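Local coordinates for cell wall surface anchor family protein (Streptococcus agalactiae, PDB 3PHS), which serves as a minor pilus subunit, probably anchored to the bacterial cell wall, in which an IgG-like domain mediates adhesion to lung epithelial cells, at residues Q48-K53 against Y101-K106; G44-L49 against E81-Q86; H201-L206 against A223-K228; V157-E162 against A182-E187. One frame throughout, in Å; residues are numbered along the deposited sequence. Where two conformers were deposited one is given.

Contact 1 (Q48-K53 against Y101-K106); sequences QLYQLK and YGLAVK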
loop_
_atom_site.group_PDB
_atom_site.type_symbol
_atom_site.label_atom_id
_atom_site.label_comp_id
_atom_site.label_asym_id
_atom_site.label_seq_id
_atom_site.Cartn_x
_atom_site.Cartn_y
_atom_site.Cartn_z
ATOM N N GLN A 48 -7.986 3.124 14.283
ATOM C CA GLN A 48 -9.339 2.805 14.690
ATOM C C GLN A 48 -9.354 1.467 15.395
ATOM O O GLN A 48 -8.673 0.535 14.976
ATOM C CB GLN A 48 -10.273 2.799 13.488
ATOM C CG GLN A 48 -10.357 4.165 12.900
ATOM C CD GLN A 48 -11.261 4.272 11.712
ATOM O OE1 GLN A 48 -11.629 5.389 11.323
ATOM N NE2 GLN A 48 -11.628 3.142 11.118
ATOM N N LEU A 49 -10.174 1.387 16.443
ATOM C CA LEU A 49 -10.341 0.167 17.216
ATOM C C LEU A 49 -11.806 -0.246 17.187
ATOM O O LEU A 49 -12.674 0.544 17.557
ATOM C CB LEU A 49 -9.821 0.371 18.655
ATOM C CG LEU A 49 -8.332 0.153 18.986
ATOM C CD1 LEU A 49 -7.990 -1.311 19.004
ATOM C CD2 LEU A 49 -7.348 0.889 18.073
ATOM N N TYR A 50 -12.065 -1.476 16.735
ATOM C CA TYR A 50 -13.418 -2.017 16.574
ATOM C C TYR A 50 -13.672 -3.032 17.680
ATOM O O TYR A 50 -12.975 -4.041 17.780
ATOM C CB TYR A 50 -13.582 -2.631 15.186
ATOM C CG TYR A 50 -13.579 -1.557 14.125
ATOM C CD1 TYR A 50 -12.379 -1.015 13.653
ATOM C CD2 TYR A 50 -14.777 -1.021 13.663
ATOM C CE1 TYR A 50 -12.381 0.002 12.694
ATOM C CE2 TYR A 50 -14.791 0.001 12.715
ATOM C CZ TYR A 50 -13.595 0.490 12.227
ATOM O OH TYR A 50 -13.639 1.505 11.315
ATOM N N GLN A 51 -14.627 -2.713 18.548
ATOM C CA GLN A 51 -14.996 -3.604 19.646
ATOM C C GLN A 51 -15.790 -4.800 19.097
ATOM O O GLN A 51 -16.875 -4.619 18.543
ATOM C CB GLN A 51 -15.870 -2.817 20.611
ATOM C CG GLN A 51 -16.105 -3.415 21.970
ATOM C CD GLN A 51 -16.940 -2.422 22.771
ATOM O OE1 GLN A 51 -16.410 -1.635 23.550
ATOM N NE2 GLN A 51 -18.212 -2.375 22.488
ATOM N N LEU A 52 -15.258 -6.011 19.256
ATOM C CA LEU A 52 -15.936 -7.208 18.728
ATOM C C LEU A 52 -17.251 -7.488 19.451
ATOM O O LEU A 52 -17.361 -7.251 20.650
ATOM C CB LEU A 52 -15.036 -8.447 18.807
ATOM C CG LEU A 52 -14.132 -8.713 17.607
ATOM C CD1 LEU A 52 -13.146 -7.553 17.384
ATOM C CD2 LEU A 52 -13.402 -10.033 17.777
ATOM N N LYS A 53 -18.240 -7.953 18.692
ATOM C CA LYS A 53 -19.506 -8.425 19.269
ATOM C C LYS A 53 -19.473 -9.918 19.532
ATOM O O LYS A 53 -20.188 -10.407 20.402
ATOM C CB LYS A 53 -20.676 -8.098 18.338
ATOM C CG LYS A 53 -20.941 -6.612 18.180
ATOM C CD LYS A 53 -22.224 -6.343 17.376
ATOM C CE LYS A 53 -23.389 -5.925 18.270
ATOM N NZ LYS A 53 -23.621 -6.819 19.459
ATOM N N TYR A 101 -10.298 -5.146 17.446
ATOM C CA TYR A 101 -9.525 -5.210 16.227
ATOM C C TYR A 101 -9.087 -3.798 15.908
ATOM O O TYR A 101 -9.926 -2.908 15.762
ATOM C CB TYR A 101 -10.397 -5.742 15.099
ATOM C CG TYR A 101 -9.749 -5.766 13.733
ATOM C CD1 TYR A 101 -8.782 -6.728 13.412
ATOM C CD2 TYR A 101 -10.124 -4.842 12.753
ATOM C CE1 TYR A 101 -8.207 -6.756 12.142
ATOM C CE2 TYR A 101 -9.549 -4.863 11.479
ATOM C CZ TYR A 101 -8.602 -5.830 11.191
ATOM O OH TYR A 101 -8.048 -5.859 9.935
ATOM N N GLY A 102 -7.780 -3.614 15.763
ATOM C CA GLY A 102 -7.191 -2.309 15.487
ATOM C C GLY A 102 -6.476 -2.274 14.148
ATOM O O GLY A 102 -5.859 -3.249 13.746
ATOM N N LEU A 103 -6.567 -1.137 13.466
ATOM C CA LEU A 103 -5.869 -0.953 12.189
ATOM C C LEU A 103 -5.563 0.516 12.008
ATOM O O LEU A 103 -6.193 1.360 12.641
ATOM C CB LEU A 103 -6.733 -1.452 11.018
ATOM C CG LEU A 103 -7.866 -0.571 10.488
ATOM C CD1 LEU A 103 -8.410 -1.139 9.196
ATOM C CD2 LEU A 103 -8.978 -0.473 11.510
ATOM N N ALA A 104 -4.588 0.827 11.163
ATOM C CA ALA A 104 -4.389 2.205 10.741
ATOM C C ALA A 104 -5.185 2.451 9.466
ATOM O O ALA A 104 -5.259 1.582 8.574
ATOM C CB ALA A 104 -2.909 2.496 10.495
ATOM N N VAL A 105 -5.751 3.645 9.380
ATOM C CA VAL A 105 -6.561 4.068 8.222
ATOM C C VAL A 105 -5.889 5.231 7.488
ATOM O O VAL A 105 -5.354 6.160 8.103
ATOM C CB VAL A 105 -8.003 4.470 8.655
ATOM C CG1 VAL A 105 -8.836 4.973 7.452
ATOM C CG2 VAL A 105 -8.704 3.298 9.306
ATOM N N LYS A 106 -5.923 5.178 6.162
ATOM C CA LYS A 106 -5.408 6.283 5.351
ATOM C C LYS A 106 -6.201 6.351 4.055
ATOM O O LYS A 106 -6.457 5.322 3.431
ATOM C CB LYS A 106 -3.941 6.057 5.022
ATOM C CG LYS A 106 -3.315 7.228 4.271
ATOM C CD LYS A 106 -2.128 6.714 3.518
ATOM C CE LYS A 106 -1.168 7.840 3.250
ATOM N NZ LYS A 106 0.062 7.301 2.591
#

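Contact 2 (G44-L49 against E81-Q86); sequences GVLYQL and EATTNQ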
loop_
_atom_site.group_PDB
_atom_site.type_symbol
_atom_site.label_atom_id
_atom_site.label_comp_id
_atom_site.label_asym_id
_atom_site.label_seq_id
_atom_site.Cartn_x
_atom_site.Cartn_y
_atom_site.Cartn_z
ATOM N N GLY A 44 0.248 11.891 13.641
ATOM C CA GLY A 44 -0.826 12.086 12.649
ATOM C C GLY A 44 -1.404 10.826 12.020
ATOM O O GLY A 44 -2.221 10.911 11.089
ATOM N N VAL A 45 -0.999 9.655 12.512
ATOM C CA VAL A 45 -1.521 8.388 11.994
ATOM C C VAL A 45 -2.836 8.076 12.694
ATOM O O VAL A 45 -2.919 8.093 13.941
ATOM C CB VAL A 45 -0.514 7.184 12.140
ATOM C CG1 VAL A 45 -1.110 5.868 11.573
ATOM C CG2 VAL A 45 0.821 7.483 11.437
ATOM N N LEU A 46 -3.867 7.831 11.884
ATOM C CA LEU A 46 -5.196 7.525 12.399
ATOM C C LEU A 46 -5.350 6.043 12.675
ATOM O O LEU A 46 -5.250 5.223 11.757
ATOM C CB LEU A 46 -6.267 8.004 11.403
ATOM C CG LEU A 46 -7.734 7.738 11.730
ATOM C CD1 LEU A 46 -8.075 8.157 13.159
ATOM C CD2 LEU A 46 -8.572 8.516 10.724
ATOM N N TYR A 47 -5.570 5.714 13.950
ATOM C CA TYR A 47 -5.901 4.343 14.374
ATOM C C TYR A 47 -7.385 4.224 14.716
ATOM O O TYR A 47 -7.980 5.131 15.324
ATOM C CB TYR A 47 -5.028 3.909 15.577
ATOM C CG TYR A 47 -3.669 3.435 15.127
ATOM C CD1 TYR A 47 -2.597 4.325 15.012
ATOM C CD2 TYR A 47 -3.465 2.109 14.753
ATOM C CE1 TYR A 47 -1.350 3.885 14.569
ATOM C CE2 TYR A 47 -2.217 1.670 14.285
ATOM C CZ TYR A 47 -1.170 2.564 14.207
ATOM O OH TYR A 47 0.062 2.120 13.756
ATOM N N GLN A 48 -7.986 3.124 14.283
ATOM C CA GLN A 48 -9.339 2.805 14.690
ATOM C C GLN A 48 -9.354 1.467 15.395
ATOM O O GLN A 48 -8.673 0.535 14.976
ATOM C CB GLN A 48 -10.273 2.799 13.488
ATOM C CG GLN A 48 -10.357 4.165 12.900
ATOM C CD GLN A 48 -11.261 4.272 11.712
ATOM O OE1 GLN A 48 -11.629 5.389 11.323
ATOM N NE2 GLN A 48 -11.628 3.142 11.118
ATOM N N LEU A 49 -10.174 1.387 16.443
ATOM C CA LEU A 49 -10.341 0.167 17.216
ATOM C C LEU A 49 -11.806 -0.246 17.187
ATOM O O LEU A 49 -12.674 0.544 17.557
ATOM C CB LEU A 49 -9.821 0.371 18.655
ATOM C CG LEU A 49 -8.332 0.153 18.986
ATOM C CD1 LEU A 49 -7.990 -1.311 19.004
ATOM C CD2 LEU A 49 -7.348 0.889 18.073
ATOM N N GLU A 81 -11.579 5.948 17.828
ATOM C CA GLU A 81 -10.468 6.445 16.992
ATOM C C GLU A 81 -9.500 7.287 17.806
ATOM O O GLU A 81 -9.900 7.983 18.775
ATOM C CB GLU A 81 -10.957 7.247 15.762
ATOM C CG GLU A 81 -11.621 8.606 16.053
ATOM C CD GLU A 81 -11.148 9.793 15.153
ATOM O OE1 GLU A 81 -11.268 9.680 13.888
ATOM O OE2 GLU A 81 -10.695 10.858 15.731
ATOM N N ALA A 82 -8.232 7.260 17.403
ATOM C CA ALA A 82 -7.243 8.172 17.965
ATOM C C ALA A 82 -6.158 8.400 16.957
ATOM O O ALA A 82 -5.814 7.498 16.183
ATOM C CB ALA A 82 -6.632 7.637 19.298
ATOM N N THR A 83 -5.630 9.608 16.980
ATOM C CA THR A 83 -4.521 9.987 16.107
ATOM C C THR A 83 -3.221 10.015 16.898
ATOM O O THR A 83 -3.157 10.620 17.973
ATOM C CB THR A 83 -4.795 11.376 15.518
ATOM O OG1 THR A 83 -6.015 11.331 14.767
ATOM C CG2 THR A 83 -3.657 11.823 14.633
ATOM N N THR A 84 -2.171 9.398 16.368
ATOM C CA THR A 84 -0.867 9.443 17.055
ATOM C C THR A 84 -0.374 10.867 17.303
ATOM O O THR A 84 -0.498 11.750 16.452
ATOM C CB THR A 84 0.221 8.643 16.318
ATOM O OG1 THR A 84 0.397 9.205 15.006
ATOM C CG2 THR A 84 -0.181 7.154 16.222
ATOM N N ASN A 85 0.166 11.077 18.500
ATOM C CA ASN A 85 0.640 12.375 18.934
ATOM C C ASN A 85 2.148 12.555 18.703
ATOM O O ASN A 85 2.768 11.782 17.952
ATOM C CB ASN A 85 0.217 12.640 20.402
ATOM C CG ASN A 85 0.847 11.659 21.403
ATOM O OD1 ASN A 85 0.318 11.467 22.507
ATOM N ND2 ASN A 85 1.955 11.045 21.033
ATOM N N GLN A 86 2.737 13.571 19.340
ATOM C CA GLN A 86 4.165 13.876 19.170
ATOM C C GLN A 86 5.134 12.762 19.635
ATOM O O GLN A 86 6.303 12.720 19.227
ATOM C CB GLN A 86 4.504 15.224 19.827
ATOM C CG GLN A 86 3.734 16.395 19.204
ATOM C CD GLN A 86 4.431 17.743 19.394
ATOM O OE1 GLN A 86 4.628 18.478 18.432
ATOM N NE2 GLN A 86 4.793 18.071 20.636
#

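Contact 3 (H201-L206 against A223-K228); sequences HGDYVL and AVTIEK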
loop_
_atom_site.group_PDB
_atom_site.type_symbol
_atom_site.label_atom_id
_atom_site.label_comp_id
_atom_site.label_asym_id
_atom_site.label_seq_id
_atom_site.Cartn_x
_atom_site.Cartn_y
_atom_site.Cartn_z
ATOM N N HIS A 201 8.236 -0.959 0.130
ATOM C CA HIS A 201 8.345 -2.316 -0.413
ATOM C C HIS A 201 7.023 -3.096 -0.320
ATOM O O HIS A 201 6.256 -2.957 0.650
ATOM C CB HIS A 201 9.542 -3.079 0.188
ATOM C CG HIS A 201 9.410 -3.403 1.648
ATOM N ND1 HIS A 201 8.878 -4.594 2.098
ATOM C CD2 HIS A 201 9.761 -2.707 2.755
ATOM C CE1 HIS A 201 8.892 -4.610 3.420
ATOM N NE2 HIS A 201 9.433 -3.482 3.845
ATOM N N GLY A 202 6.746 -3.888 -1.356
ATOM C CA GLY A 202 5.459 -4.593 -1.470
ATOM C C GLY A 202 5.003 -4.716 -2.907
ATOM O O GLY A 202 5.767 -4.427 -3.841
ATOM N N ASP A 203 3.743 -5.104 -3.093
ATOM C CA ASP A 203 3.240 -5.436 -4.430
ATOM C C ASP A 203 2.403 -4.330 -5.029
ATOM O O ASP A 203 1.524 -3.753 -4.364
ATOM C CB ASP A 203 2.447 -6.754 -4.387
ATOM C CG ASP A 203 3.317 -7.946 -4.043
ATOM O OD1 ASP A 203 4.561 -7.850 -4.177
ATOM O OD2 ASP A 203 2.736 -8.985 -3.629
ATOM N N TYR A 204 2.683 -4.027 -6.293
ATOM C CA TYR A 204 2.017 -2.954 -7.009
ATOM C C TYR A 204 1.562 -3.437 -8.380
ATOM O O TYR A 204 1.926 -4.521 -8.822
ATOM C CB TYR A 204 2.959 -1.734 -7.171
ATOM C CG TYR A 204 3.351 -1.086 -5.859
ATOM C CD1 TYR A 204 4.359 -1.623 -5.072
ATOM C CD2 TYR A 204 2.687 0.055 -5.395
ATOM C CE1 TYR A 204 4.715 -1.036 -3.843
ATOM C CE2 TYR A 204 3.039 0.662 -4.159
ATOM C CZ TYR A 204 4.051 0.101 -3.401
ATOM O OH TYR A 204 4.387 0.669 -2.194
ATOM N N VAL A 205 0.764 -2.611 -9.041
ATOM C CA VAL A 205 0.263 -2.930 -10.375
ATOM C C VAL A 205 0.389 -1.696 -11.255
ATOM O O VAL A 205 -0.102 -0.609 -10.913
ATOM C CB VAL A 205 -1.203 -3.430 -10.342
ATOM C CG1 VAL A 205 -1.754 -3.621 -11.767
ATOM C CG2 VAL A 205 -1.323 -4.711 -9.548
ATOM N N LEU A 206 1.055 -1.877 -12.395
ATOM C CA LEU A 206 1.115 -0.851 -13.425
ATOM C C LEU A 206 -0.046 -1.030 -14.396
ATOM O O LEU A 206 -0.232 -2.117 -14.950
ATOM C CB LEU A 206 2.440 -0.954 -14.185
ATOM C CG LEU A 206 3.672 -0.319 -13.537
ATOM C CD1 LEU A 206 4.915 -0.825 -14.252
ATOM C CD2 LEU A 206 3.599 1.225 -13.570
ATOM N N ALA A 223 2.041 -6.782 -12.950
ATOM C CA ALA A 223 2.413 -6.886 -11.538
ATOM C C ALA A 223 3.866 -6.501 -11.342
ATOM O O ALA A 223 4.743 -6.884 -12.128
ATOM C CB ALA A 223 2.167 -8.297 -11.016
ATOM N N VAL A 224 4.135 -5.710 -10.308
ATOM C CA VAL A 224 5.523 -5.415 -9.949
ATOM C C VAL A 224 5.695 -5.522 -8.437
ATOM O O VAL A 224 4.828 -5.087 -7.670
ATOM C CB VAL A 224 6.060 -4.030 -10.472
ATOM C CG1 VAL A 224 5.537 -3.683 -11.877
ATOM C CG2 VAL A 224 5.731 -2.909 -9.523
ATOM N N THR A 225 6.812 -6.102 -8.022
ATOM C CA THR A 225 7.152 -6.141 -6.603
ATOM C C THR A 225 8.350 -5.224 -6.313
ATOM O O THR A 225 9.468 -5.442 -6.841
ATOM C CB THR A 225 7.415 -7.587 -6.114
ATOM O OG1 THR A 225 6.204 -8.355 -6.191
ATOM C CG2 THR A 225 7.915 -7.579 -4.665
ATOM N N ILE A 226 8.107 -4.198 -5.493
ATOM C CA ILE A 226 9.172 -3.299 -5.033
ATOM C C ILE A 226 9.910 -4.001 -3.896
ATOM O O ILE A 226 9.278 -4.499 -2.950
ATOM C CB ILE A 226 8.610 -1.925 -4.536
ATOM C CG1 ILE A 226 7.870 -1.157 -5.664
ATOM C CG2 ILE A 226 9.712 -1.063 -3.836
ATOM C CD1 ILE A 226 8.752 -0.704 -6.828
ATOM N N GLU A 227 11.240 -4.043 -3.999
ATOM C CA GLU A 227 12.086 -4.535 -2.923
ATOM C C GLU A 227 12.826 -3.370 -2.295
ATOM O O GLU A 227 13.291 -2.471 -2.994
ATOM C CB GLU A 227 13.091 -5.553 -3.443
ATOM C CG GLU A 227 12.472 -6.897 -3.793
ATOM C CD GLU A 227 13.459 -7.787 -4.510
ATOM O OE1 GLU A 227 14.500 -8.133 -3.914
ATOM O OE2 GLU A 227 13.196 -8.134 -5.675
ATOM N N LYS A 228 12.933 -3.380 -0.969
ATOM C CA LYS A 228 13.563 -2.261 -0.290
ATOM C C LYS A 228 15.033 -2.124 -0.680
ATOM O O LYS A 228 15.731 -3.121 -0.809
ATOM C CB LYS A 228 13.430 -2.392 1.231
ATOM C CG LYS A 228 14.227 -3.514 1.885
ATOM C CD LYS A 228 13.954 -3.437 3.401
ATOM C CE LYS A 228 14.343 -4.683 4.165
ATOM N NZ LYS A 228 13.530 -4.690 5.434
#

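Contact 4 (V157-E162 against A182-E187); sequences VFELYE and AAKHLE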
loop_
_atom_site.group_PDB
_atom_site.type_symbol
_atom_site.label_atom_id
_atom_site.label_comp_id
_atom_site.label_asym_id
_atom_site.label_seq_id
_atom_site.Cartn_x
_atom_site.Cartn_y
_atom_site.Cartn_z
ATOM N N VAL A 157 1.406 6.317 -21.432
ATOM C CA VAL A 157 0.810 6.733 -20.153
ATOM C C VAL A 157 0.437 5.523 -19.295
ATOM O O VAL A 157 -0.250 4.604 -19.742
ATOM C CB VAL A 157 -0.412 7.667 -20.390
ATOM C CG1 VAL A 157 -1.115 8.060 -19.058
ATOM C CG2 VAL A 157 0.029 8.908 -21.182
ATOM N N PHE A 158 0.915 5.542 -18.052
ATOM C CA PHE A 158 0.603 4.532 -17.061
ATOM C C PHE A 158 0.066 5.170 -15.767
ATOM O O PHE A 158 0.301 6.355 -15.514
ATOM C CB PHE A 158 1.875 3.776 -16.681
ATOM C CG PHE A 158 2.326 2.762 -17.701
ATOM C CD1 PHE A 158 3.197 3.124 -18.724
ATOM C CD2 PHE A 158 1.950 1.434 -17.587
ATOM C CE1 PHE A 158 3.642 2.156 -19.657
ATOM C CE2 PHE A 158 2.393 0.472 -18.508
ATOM C CZ PHE A 158 3.231 0.851 -19.537
ATOM N N GLU A 159 -0.657 4.368 -14.989
ATOM C CA GLU A 159 -0.947 4.662 -13.582
ATOM C C GLU A 159 -0.375 3.518 -12.752
ATOM O O GLU A 159 -0.171 2.421 -13.265
ATOM C CB GLU A 159 -2.446 4.806 -13.348
ATOM C CG GLU A 159 -3.010 6.067 -13.995
ATOM C CD GLU A 159 -4.520 6.129 -13.985
ATOM O OE1 GLU A 159 -5.187 5.155 -13.584
ATOM O OE2 GLU A 159 -5.037 7.187 -14.395
ATOM N N LEU A 160 -0.110 3.783 -11.475
ATOM C CA LEU A 160 0.409 2.771 -10.557
ATOM C C LEU A 160 -0.549 2.612 -9.376
ATOM O O LEU A 160 -1.077 3.606 -8.871
ATOM C CB LEU A 160 1.796 3.184 -10.066
ATOM C CG LEU A 160 2.513 2.187 -9.150
ATOM C CD1 LEU A 160 2.925 0.913 -9.866
ATOM C CD2 LEU A 160 3.742 2.846 -8.516
ATOM N N TYR A 161 -0.799 1.368 -8.973
ATOM C CA TYR A 161 -1.695 1.059 -7.871
ATOM C C TYR A 161 -0.987 0.139 -6.896
ATOM O O TYR A 161 -0.130 -0.619 -7.293
ATOM C CB TYR A 161 -2.934 0.322 -8.397
ATOM C CG TYR A 161 -3.825 1.203 -9.223
ATOM C CD1 TYR A 161 -3.535 1.468 -10.568
ATOM C CD2 TYR A 161 -4.946 1.798 -8.657
ATOM C CE1 TYR A 161 -4.358 2.317 -11.323
ATOM C CE2 TYR A 161 -5.775 2.617 -9.399
ATOM C CZ TYR A 161 -5.485 2.872 -10.730
ATOM O OH TYR A 161 -6.330 3.711 -11.446
ATOM N N GLU A 162 -1.376 0.183 -5.625
ATOM C CA GLU A 162 -1.056 -0.939 -4.740
ATOM C C GLU A 162 -1.833 -2.147 -5.285
ATOM O O GLU A 162 -2.908 -1.971 -5.872
ATOM C CB GLU A 162 -1.484 -0.625 -3.296
ATOM C CG GLU A 162 -0.714 0.554 -2.680
ATOM C CD GLU A 162 -1.179 0.931 -1.276
ATOM O OE1 GLU A 162 -2.141 0.329 -0.761
ATOM O OE2 GLU A 162 -0.565 1.837 -0.694
ATOM N N ALA A 182 0.936 16.303 -6.774
ATOM C CA ALA A 182 1.471 15.025 -7.271
ATOM C C ALA A 182 0.410 14.394 -8.184
ATOM O O ALA A 182 -0.787 14.397 -7.872
ATOM C CB ALA A 182 1.840 14.089 -6.141
ATOM N N ALA A 183 0.879 13.859 -9.306
ATOM C CA ALA A 183 0.015 13.405 -10.396
ATOM C C ALA A 183 -0.112 11.884 -10.455
ATOM O O ALA A 183 0.837 11.174 -10.124
ATOM C CB ALA A 183 0.581 13.920 -11.706
ATOM N N LYS A 184 -1.276 11.398 -10.881
ATOM C CA LYS A 184 -1.479 9.967 -11.128
ATOM C C LYS A 184 -0.949 9.536 -12.514
ATOM O O LYS A 184 -0.537 8.383 -12.713
ATOM C CB LYS A 184 -2.937 9.555 -10.899
ATOM C CG LYS A 184 -3.940 10.129 -11.882
ATOM C CD LYS A 184 -5.274 9.438 -11.806
ATOM C CE LYS A 184 -6.290 10.187 -12.659
ATOM N NZ LYS A 184 -7.652 9.646 -12.521
ATOM N N HIS A 185 -0.961 10.484 -13.453
ATOM C CA HIS A 185 -0.509 10.164 -14.797
ATOM C C HIS A 185 1.012 10.109 -14.860
ATOM O O HIS A 185 1.741 11.008 -14.431
ATOM C CB HIS A 185 -1.145 11.073 -15.859
ATOM C CG HIS A 185 -2.468 10.574 -16.366
ATOM N ND1 HIS A 185 -3.006 10.978 -17.570
ATOM C CD2 HIS A 185 -3.353 9.695 -15.835
ATOM C CE1 HIS A 185 -4.170 10.380 -17.753
ATOM N NE2 HIS A 185 -4.402 9.595 -16.714
ATOM N N LEU A 186 1.487 8.965 -15.344
ATOM C CA LEU A 186 2.918 8.714 -15.452
ATOM C C LEU A 186 3.202 8.509 -16.931
ATOM O O LEU A 186 2.488 7.777 -17.597
ATOM C CB LEU A 186 3.318 7.468 -14.646
ATOM C CG LEU A 186 2.819 7.354 -13.192
ATOM C CD1 LEU A 186 2.917 5.913 -12.692
ATOM C CD2 LEU A 186 3.585 8.297 -12.294
ATOM N N GLU A 187 4.231 9.164 -17.439
ATOM C CA GLU A 187 4.490 9.137 -18.879
ATOM C C GLU A 187 5.936 8.750 -19.153
ATOM O O GLU A 187 6.853 9.284 -18.534
ATOM C CB GLU A 187 4.147 10.505 -19.491
ATOM C CG GLU A 187 3.879 10.430 -20.971
ATOM C CD GLU A 187 3.457 11.751 -21.577
ATOM O OE1 GLU A 187 2.454 12.350 -21.118
ATOM O OE2 GLU A 187 4.117 12.169 -22.552
HETATM O O HOH W 1 -0.523 6.481 -10.741
#

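Contact 1 (Q48-K53 against Y101-K106)
The Tyr50 ring turns its edge to the neighbouring strand: Tyr101 O lies near the plane of the ring at that edge, and so does Leu103 CD2, 3.6 Å from Tyr50 CE1. The two segments are adjacent antiparallel strands, 46-52 and 98-106, at the centre of a four-stranded sheet of this Ig-like pilin. Two hydrogen-bonded pairs, Gln48 with Leu103 and Tyr50 with Tyr101, flank the non-hydrogen-bonded pair of Leu49 and Gly102. The shortest of the four backbone bonds runs from Tyr50 N to Tyr101 O at 2.8 Å. Gln48, Tyr50, Tyr101 and Leu103 share one face, which helices 60-65 and 69-75 cover. Large, mainly apolar side chains suit this place: Leu72 touches Tyr50, Tyr101 and Leu103, while the Tyr101 ring meets Trp64 and its hydroxyl bonds to Asn65. CG of Leu103 stands between the backbone N and the carbonyl carbon (chi1 79°); CD2, carried on it, touches the Tyr50 ring. Leu49 faces the other way; its CD1 settles over the bare backbone of Gly102, 3.7 Å from Gly102 CA, where a CB would come too near that methyl. Leu52 CD1 packs 4.0 Å from Tyr101 CB. At the other end, Gln48 extends fully beyond CG and crosses Val105, its amide NE2 coming within 3.4 Å of Val105 CG2.

Contact 2 (G44-L49 against E81-Q86)
Strands 46-49 and 81-83 run antiparallel with their axes 4.8 Å apart, Tyr47 and Ala82 forming a hydrogen-bonded pair between the non-hydrogen-bonded pairs Leu46 with Thr83 and Gln48 with Glu81. Past the Leu46-Thr83 pair the backbone bonding continues into the loops, where Thr84 N bonds to Val45 O and Gly44 N to Thr84 O at 2.9 Å, this last donor standing above the carbonyl plane. Gly44 has a phi of 89°, and in this conformation a CB would press against the carbonyl O of the preceding residue; its bare CA lies 3.5 Å from Thr83 CG2. Tyr47 and Ala82 share the face packed on strands 13-21 and 89-95 of the Ig-like domain, and the Thr84 side chain touches the same two strands at His19 and Ala90. The Tyr47 ring receives the methyl of Thr84 at its edge, CE1 to CG2 3.8 Å, and its hydroxyl bonds to His19. On the outer face Leu46 CD1 rests against the bent chain of Glu81, 3.6 Å from OE1. While Thr84 CG2 packs against the tyrosine, OG1, placed between the backbone N and the carbonyl carbon (chi1 61°), accepts a hydrogen bond from Val45 N, OG1 to N 2.9 Å. The hydroxyl of this buried threonine thus adds to the backbone bonds where the strands end, gripping Val45 N and Ile42 O.

Contact 3 (H201-L206 against A223-K228)
Asp203 OD1 accepts a short hydrogen bond from the Thr225 hydroxyl, OG1 to OD1 2.6 Å, met from above the carboxylate plane, about 47° out of it. The two side chains lie side by side on the outer face of the sheet, where small polar groups suit the solvent side, at a non-hydrogen-bonded pair of antiparallel strands 202-210 and 221-226 in the prealbumin-like domain. Hydrogen-bonded pairs lie on both sides of it, Gly202 with Ile226 and Tyr204 with Val224; the Tyr204 N to Val224 O bond measures 2.8 Å. Gly202 has a phi of 146°, and a CB there would press on the preceding carbonyl O. The inner face is apolar. Tyr204 crosses Ile226, CD1 to CG1 3.6 Å. With Val224 chi1 at -38°, its CG1, anti to the carbonyl carbon, touches Leu206 CD1 at 3.8 Å, and its CG2, between the backbone N and that carbon, meets Tyr204 CB, also at 3.8 Å. Leu138 of strand 135-146 touches both Leu206 and Ile226. Beyond the strands, His201 and Lys228 run alongside each other, CD2 to CB 4.0 Å. Lys228 NZ forms a salt bridge with Asp24, while Arg112 bonds to Asp203 O and makes a cation-pi contact with Tyr204. These contacts join this end of the sheet to the N-terminal domain, consistent with a polar interface between the domains.

Contact 4 (V157-E162 against A182-E187)
Phe158 and Leu186 exchange two backbone hydrogen bonds, Phe158 N to Leu186 O at 2.8 Å and Leu186 N to Phe158 O at 2.9 Å, and so fasten the very short edge strand 186-187 to strand 157-162 in an antiparallel sheet of the prealbumin-like domain. Val157 and Glu187 follow as a non-hydrogen-bonded pair. In the opposite direction the second segment leaves the sheet, and a water takes over the pairing: it accepts from Leu160 N at 2.8 Å and lies 2.7 Å from Lys184 O. On the face that carries Val157, Glu159 reaches across with its chain extended beyond CG. Its OE1 accepts a hydrogen bond from Tyr161 OH, two residues along the same strand, at 2.8 Å, which satisfies that oxygen of the buried carboxylate and helps to fix the group. The other oxygen, OE2, lies 3.4 Å from Lys184 CD; the two side chains run alongside each other, and their opposite charges are near but short of a salt bridge. A methyl of Val157 sits over one face of the His185 ring, though this histidine has two conformers and the contact is doubtful in that measure. The inner face is apolar, as befits the side that meets the other sheet of the sandwich: Ile194 of strand 193-200 touches both Phe158 and Leu186, and Val171 adds to the cover. Leu186 CG is anti to its carbonyl carbon (chi1 -49°), and beyond it CD1 packs against Leu160 CB at 3.9 Å.

In the fold
The chain builds two beta domains in series. Contacts 1 and 2 belong to the first, where strand 46-52 pairs with 98-106 on one side and 76-83 on the other; they share Gln48 and Leu49, and their centres are 11 Å apart. Contacts 4 and 3, in that chain order, lie in the second: strands 157-162 and 202-210 are neighbours, bonded through Val205 N and Tyr161 O, with centres 14 Å apart. Both four-stranded sheets show the same order, 2-1-3-4. Between the domains the centres are 26 to 30 Å apart and no contact touches another, consistent with an elongated pilin of two domains in series.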